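Local atomic coordinates of HTPA Reductase (Selaginella moellendorffii, PDB entry 5U5N), a protein that probably catalyses the NAD(P)H-dependent reduction of 4-hydroxytetrahydrodipicolinate to tetrahydrodipicolinate in the diaminopimelate route to lysine. Residues Leu82-Asn87 / Thr104-Arg109. Numbering follows the deposited sequence.
With NAD (nicotinamide-adenine-dinucleotide), chain C.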
# COMPACT_ATOMS: atom_id res chain seq x y z
N LEU A 82 -11.20 -30.44 -4.88
CA LEU A 82 -12.17 -30.01 -5.87
C LEU A 82 -13.34 -29.52 -5.05
O LEU A 82 -13.57 -30.05 -3.95
CB LEU A 82 -12.63 -31.18 -6.77
CG LEU A 82 -11.75 -31.75 -7.89
CD1 LEU A 82 -12.39 -32.90 -8.62
CD2 LEU A 82 -11.43 -30.63 -8.87
N PRO A 83 -14.07 -28.51 -5.55
CA PRO A 83 -15.21 -27.99 -4.79
C PRO A 83 -16.14 -29.08 -4.25
O PRO A 83 -16.57 -29.01 -3.11
CB PRO A 83 -15.91 -27.09 -5.81
CG PRO A 83 -14.80 -26.60 -6.67
CD PRO A 83 -13.81 -27.73 -6.76
N ALA A 84 -16.39 -30.11 -5.07
CA ALA A 84 -17.22 -31.26 -4.69
C ALA A 84 -16.77 -31.96 -3.41
O ALA A 84 -17.60 -32.40 -2.63
CB ALA A 84 -17.29 -32.25 -5.85
N ALA A 85 -15.45 -32.05 -3.18
CA ALA A 85 -14.90 -32.72 -2.00
C ALA A 85 -14.72 -31.84 -0.77
O ALA A 85 -14.47 -32.37 0.31
CB ALA A 85 -13.57 -33.35 -2.34
N VAL A 86 -14.83 -30.51 -0.90
CA VAL A 86 -14.46 -29.61 0.20
C VAL A 86 -15.13 -29.94 1.53
O VAL A 86 -14.43 -30.18 2.50
CB VAL A 86 -14.74 -28.13 -0.14
CG1 VAL A 86 -14.75 -27.24 1.10
CG2 VAL A 86 -13.71 -27.65 -1.11
N ASN A 87 -16.45 -29.91 1.59
CA ASN A 87 -17.14 -30.08 2.89
C ASN A 87 -16.96 -31.46 3.51
O ASN A 87 -16.88 -31.61 4.73
CB ASN A 87 -18.63 -29.80 2.76
CG ASN A 87 -18.91 -28.38 2.41
OD1 ASN A 87 -19.04 -28.05 1.24
ND2 ASN A 87 -18.92 -27.51 3.43
N THR A 104 -8.70 -25.26 -1.20
CA THR A 104 -9.67 -25.57 -2.24
C THR A 104 -10.81 -24.55 -2.16
O THR A 104 -11.31 -24.27 -1.09
CB THR A 104 -10.25 -26.98 -2.02
OG1 THR A 104 -9.19 -27.92 -1.85
CG2 THR A 104 -11.16 -27.43 -3.19
N THR A 105 -11.21 -24.02 -3.30
CA THR A 105 -12.31 -23.06 -3.36
C THR A 105 -13.63 -23.80 -3.57
O THR A 105 -13.63 -25.01 -3.81
CB THR A 105 -12.10 -22.05 -4.49
OG1 THR A 105 -12.08 -22.73 -5.74
CG2 THR A 105 -10.80 -21.28 -4.31
N GLY A 106 -14.74 -23.08 -3.51
CA GLY A 106 -16.05 -23.70 -3.63
C GLY A 106 -16.46 -24.51 -2.41
O GLY A 106 -15.80 -24.52 -1.38
N GLY A 107 -17.58 -25.20 -2.56
CA GLY A 107 -18.22 -25.89 -1.45
C GLY A 107 -19.09 -24.92 -0.70
O GLY A 107 -19.19 -23.76 -1.07
N ASP A 108 -19.78 -25.41 0.33
CA ASP A 108 -20.58 -24.56 1.20
C ASP A 108 -19.59 -23.95 2.23
O ASP A 108 -19.18 -24.61 3.21
CB ASP A 108 -21.69 -25.37 1.88
CG ASP A 108 -22.70 -24.50 2.61
OD1 ASP A 108 -22.34 -23.85 3.63
OD2 ASP A 108 -23.88 -24.53 2.21
N ARG A 109 -19.22 -22.69 2.00
CA ARG A 109 -18.18 -22.05 2.80
C ARG A 109 -18.63 -21.85 4.27
O ARG A 109 -17.80 -21.89 5.18
CB ARG A 109 -17.73 -20.72 2.17
CG ARG A 109 -17.37 -20.76 0.68
CD ARG A 109 -16.24 -21.71 0.33
NE ARG A 109 -14.99 -21.32 0.97
CZ ARG A 109 -13.82 -21.94 0.83
NH1 ARG A 109 -13.69 -23.01 0.06
NH2 ARG A 109 -12.75 -21.45 1.46
PA NAD C . -7.03 -30.27 -10.31
O1A NAD C . -8.32 -30.60 -11.04
O2A NAD C . -5.71 -30.13 -11.05
O5B NAD C . -6.78 -31.31 -9.13
C5B NAD C . -7.70 -31.52 -8.08
C4B NAD C . -7.49 -32.96 -7.63
O4B NAD C . -8.30 -33.28 -6.50
C3B NAD C . -7.82 -33.98 -8.72
O3B NAD C . -6.60 -34.57 -9.20
C2B NAD C . -8.80 -34.97 -8.05
O2B NAD C . -8.57 -36.33 -8.46
C1B NAD C . -8.60 -34.67 -6.55
N9A NAD C . -9.71 -34.98 -5.62
C8A NAD C . -11.04 -34.84 -5.84
N7A NAD C . -11.75 -35.22 -4.75
C5A NAD C . -10.88 -35.60 -3.80
C6A NAD C . -10.96 -36.14 -2.42
N6A NAD C . -12.16 -36.31 -1.82
N1A NAD C . -9.82 -36.43 -1.77
C2A NAD C . -8.61 -36.27 -2.34
N3A NAD C . -8.46 -35.80 -3.60
C4A NAD C . -9.53 -35.45 -4.37
O3 NAD C . -7.34 -28.94 -9.45
PN NAD C . -6.24 -27.78 -9.13
O1N NAD C . -5.95 -27.12 -10.46
O2N NAD C . -5.11 -28.38 -8.32
O5D NAD C . -7.12 -26.86 -8.13
C5D NAD C . -7.61 -27.43 -6.92
C4D NAD C . -8.49 -26.47 -6.14
O4D NAD C . -7.67 -25.44 -5.56
C3D NAD C . -9.57 -25.76 -6.98
O3D NAD C . -10.82 -25.68 -6.27
C2D NAD C . -8.99 -24.37 -7.20
O2D NAD C . -9.99 -23.35 -7.32
C1D NAD C . -8.19 -24.16 -5.92
N1N NAD C . -7.15 -23.12 -5.99
C2N NAD C . -7.07 -22.29 -4.93
C3N NAD C . -6.12 -21.28 -4.85
C7N NAD C . -6.08 -20.36 -3.64
O7N NAD C . -5.62 -19.23 -3.78
N7N NAD C . -6.53 -20.73 -2.44
C4N NAD C . -5.23 -21.13 -5.91
C5N NAD C . -5.32 -21.99 -7.01
C6N NAD C . -6.29 -22.98 -7.03
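Leu82 directs its CA-CB bond away from 104-109 and sets CD1 3.6 Å from C8A of the NAD adenine, while its backbone N lies 3.5 Å from Thr104 CG2. Pro83 runs close to the 104-109 segment: its CA is 4.5 Å from Gly106 CA, and its CG and CA each approach Thr105 O at 3.5 Å, the latter as a CA-H...O contact. An ideal CB on Gly106 would come within 2.7 Å of Pro83 CB, so glycine fits here. In this Rossmann-type domain, both segments follow parallel strands, 76-79 and 100-102, and lead into helices 86-95 and 109-119, placing the contact beside the dinucleotide. Thr105 OG1 accordingly hydrogen-bonds NAD O2D at 2.7 Å, and Ala85 CB reaches NAD N6A at 3.3 Å. Val86 points toward 104-109; its CG2 packs 3.3 Å from Thr104 CG2, whose residue also hydrogen-bonds Asp79 through OG1. Asn87 supplies a two-point amide link to the backbone of Asp108: Asp108 N donates to Asn87 OD1 (2.9 Å, 157°), and Asn87 ND2 donates to Asp108 O (2.9 Å, 171°). Asp108 in turn N-caps helix 109-119, its OD1 accepting from Lys111 N.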